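PDB 4QIT: nitronate monooxygenase family protein, which uses FMN and molecular oxygen to carry out the oxidative denitrification of alkyl nitronates, with the toxin propionate 3-nitronate as its best substrate. Local coordinates for residues M226-L235 with L348-R356. The protein carries 1 engineered substitution. Numbering follows the deposited sequence.
Sequences MDGRGIRAAL and LRTLVEELR
L355 lays its CD1 methyl against three side chains of helix 228-235: R232 CG at 3.7 Å, L235 CD1 at 3.8 Å and I231 CG2 at 3.9 Å. Its CG stands anti to the backbone N (chi1 165°), which carries the methyl across to that helix. One turn earlier, L351 CD2 rests on the D227 backbone, 3.6 Å from CA. Between these leucines the backbones close in at G228, whose CA fits against E354 CB at 3.4 Å with no side chain of its own between the helices. In this TIM-barrel enzyme the C-terminal helix packs against helix 228-235, the one between barrel strands 219-222 and 241-244; the axes of 228-235 and 348-355 cross at -56°, while I231 and L351 also reach strand 21-23. E354 OE1 accepts from G228 N (3.0 Å) on its anti side, somewhat out of the carboxylate plane, and OE2 pairs with R340. D227, the N-cap, takes G230 N on OD1 and salt-bridges R209 of the second subunit through OD2. Bent at chi3 (62°), R232 brings NH1 to L355 O (2.8 Å), with the oxygen lying in the guanidinium plane, while NE forms a salt bridge with E236 OE1 of the second subunit.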
# COMPACT_ATOMS: atom_id res chain seq x y z
N MET A 226 5.26 -11.06 7.89
CA MET A 226 6.24 -12.12 7.62
C MET A 226 6.94 -12.64 8.88
O MET A 226 7.70 -13.61 8.83
CB MET A 226 7.31 -11.61 6.65
CG MET A 226 6.75 -11.14 5.29
SD MET A 226 6.00 -12.48 4.36
CE MET A 226 7.48 -13.40 3.95
N ASP A 227 6.72 -11.96 10.00
CA ASP A 227 7.42 -12.31 11.23
C ASP A 227 6.65 -11.82 12.46
O ASP A 227 5.61 -11.17 12.32
CB ASP A 227 8.88 -11.80 11.20
CG ASP A 227 8.99 -10.29 11.02
OD1 ASP A 227 8.00 -9.56 11.24
OD2 ASP A 227 10.09 -9.82 10.67
N GLY A 228 7.12 -12.16 13.65
CA GLY A 228 6.39 -11.79 14.84
C GLY A 228 6.30 -10.29 15.07
O GLY A 228 5.33 -9.82 15.66
N ARG A 229 7.31 -9.54 14.64
CA ARG A 229 7.24 -8.07 14.69
C ARG A 229 6.05 -7.55 13.88
O ARG A 229 5.32 -6.67 14.35
CB ARG A 229 8.54 -7.43 14.19
CG ARG A 229 9.67 -7.39 15.22
CD ARG A 229 10.81 -6.57 14.67
NE ARG A 229 11.94 -6.46 15.59
CZ ARG A 229 12.10 -5.46 16.45
NH1 ARG A 229 11.20 -4.49 16.53
NH2 ARG A 229 13.17 -5.43 17.24
N GLY A 230 5.84 -8.11 12.69
CA GLY A 230 4.66 -7.78 11.89
C GLY A 230 3.35 -8.14 12.58
O GLY A 230 2.38 -7.38 12.53
N ILE A 231 3.33 -9.29 13.25
CA ILE A 231 2.15 -9.68 14.01
C ILE A 231 1.88 -8.70 15.16
O ILE A 231 0.75 -8.24 15.33
CB ILE A 231 2.27 -11.12 14.55
CG1 ILE A 231 2.57 -12.08 13.39
CG2 ILE A 231 0.98 -11.51 15.26
CD1 ILE A 231 2.61 -13.55 13.81
N ARG A 232 2.92 -8.36 15.91
CA ARG A 232 2.79 -7.42 17.00
C ARG A 232 2.29 -6.07 16.50
O ARG A 232 1.44 -5.45 17.14
CB ARG A 232 4.12 -7.29 17.76
CG ARG A 232 4.47 -8.55 18.55
CD ARG A 232 5.92 -8.53 19.06
NE ARG A 232 6.15 -7.43 19.99
CZ ARG A 232 6.01 -7.52 21.31
NH1 ARG A 232 5.63 -8.66 21.87
NH2 ARG A 232 6.24 -6.46 22.08
N ALA A 233 2.79 -5.63 15.34
CA ALA A 233 2.34 -4.36 14.79
C ALA A 233 0.86 -4.41 14.43
O ALA A 233 0.11 -3.47 14.72
CB ALA A 233 3.18 -3.97 13.56
N ALA A 234 0.43 -5.50 13.80
CA ALA A 234 -0.99 -5.69 13.47
C ALA A 234 -1.86 -5.63 14.72
O ALA A 234 -2.92 -5.00 14.72
CB ALA A 234 -1.19 -7.02 12.78
N LEU A 235 -1.40 -6.27 15.80
CA LEU A 235 -2.15 -6.23 17.04
C LEU A 235 -2.19 -4.82 17.65
O LEU A 235 -3.21 -4.41 18.20
CB LEU A 235 -1.56 -7.24 18.04
CG LEU A 235 -1.54 -8.69 17.55
CD1 LEU A 235 -0.99 -9.61 18.62
CD2 LEU A 235 -2.92 -9.15 17.10
N LEU A 348 5.37 -21.85 12.37
CA LEU A 348 4.35 -21.42 13.32
C LEU A 348 4.96 -21.17 14.71
O LEU A 348 4.77 -20.10 15.30
CB LEU A 348 3.19 -22.42 13.36
CG LEU A 348 1.83 -21.96 13.90
CD1 LEU A 348 1.84 -21.79 15.42
CD2 LEU A 348 1.39 -20.66 13.21
N ARG A 349 5.72 -22.14 15.21
CA ARG A 349 6.43 -22.05 16.48
C ARG A 349 7.30 -20.79 16.55
O ARG A 349 7.28 -20.05 17.54
CB ARG A 349 7.31 -23.29 16.63
CG ARG A 349 7.57 -23.79 18.03
CD ARG A 349 8.27 -25.15 17.98
NE ARG A 349 7.48 -26.12 17.23
CZ ARG A 349 7.91 -26.87 16.22
NH1 ARG A 349 9.17 -26.80 15.79
NH2 ARG A 349 7.07 -27.70 15.63
N THR A 350 8.04 -20.54 15.47
CA THR A 350 8.95 -19.41 15.39
C THR A 350 8.20 -18.08 15.43
O THR A 350 8.61 -17.14 16.12
CB THR A 350 9.82 -19.50 14.12
OG1 THR A 350 10.61 -20.71 14.17
CG2 THR A 350 10.75 -18.31 14.03
N LEU A 351 7.10 -18.00 14.69
CA LEU A 351 6.25 -16.82 14.73
C LEU A 351 5.70 -16.54 16.12
O LEU A 351 5.63 -15.38 16.53
CB LEU A 351 5.10 -16.97 13.73
CG LEU A 351 5.52 -16.99 12.26
CD1 LEU A 351 4.34 -17.38 11.41
CD2 LEU A 351 6.07 -15.63 11.82
N VAL A 352 5.32 -17.58 16.84
CA VAL A 352 4.83 -17.41 18.21
C VAL A 352 5.93 -16.90 19.14
O VAL A 352 5.68 -16.02 19.97
CB VAL A 352 4.22 -18.72 18.76
CG1 VAL A 352 3.89 -18.58 20.25
CG2 VAL A 352 2.98 -19.09 17.95
N GLU A 353 7.14 -17.43 19.00
CA GLU A 353 8.27 -16.96 19.80
C GLU A 353 8.53 -15.49 19.51
O GLU A 353 8.77 -14.69 20.43
CB GLU A 353 9.52 -17.79 19.52
CG GLU A 353 10.71 -17.42 20.39
CD GLU A 353 12.02 -18.03 19.91
OE1 GLU A 353 11.98 -18.94 19.06
OE2 GLU A 353 13.09 -17.58 20.38
N GLU A 354 8.48 -15.12 18.23
CA GLU A 354 8.70 -13.74 17.83
C GLU A 354 7.58 -12.82 18.33
O GLU A 354 7.83 -11.68 18.70
CB GLU A 354 8.88 -13.64 16.30
CG GLU A 354 10.16 -14.30 15.79
CD GLU A 354 10.24 -14.44 14.27
OE1 GLU A 354 9.22 -14.23 13.55
OE2 GLU A 354 11.34 -14.78 13.78
N LEU A 355 6.35 -13.34 18.35
CA LEU A 355 5.19 -12.58 18.84
C LEU A 355 5.30 -12.27 20.33
O LEU A 355 4.93 -11.19 20.79
CB LEU A 355 3.90 -13.35 18.53
CG LEU A 355 2.60 -12.94 19.23
CD1 LEU A 355 2.26 -11.47 18.95
CD2 LEU A 355 1.45 -13.84 18.79
N ARG A 356 5.81 -13.23 21.10
CA ARG A 356 5.97 -13.03 22.54
C ARG A 356 7.02 -11.98 22.86
O ARG A 356 6.93 -11.30 23.89
CB ARG A 356 6.32 -14.36 23.21
CG ARG A 356 5.17 -15.33 23.26
CD ARG A 356 5.66 -16.72 23.61
NE ARG A 356 4.56 -17.65 23.79
CZ ARG A 356 4.70 -18.98 23.80
NH1 ARG A 356 5.90 -19.52 23.64
NH2 ARG A 356 3.64 -19.75 23.97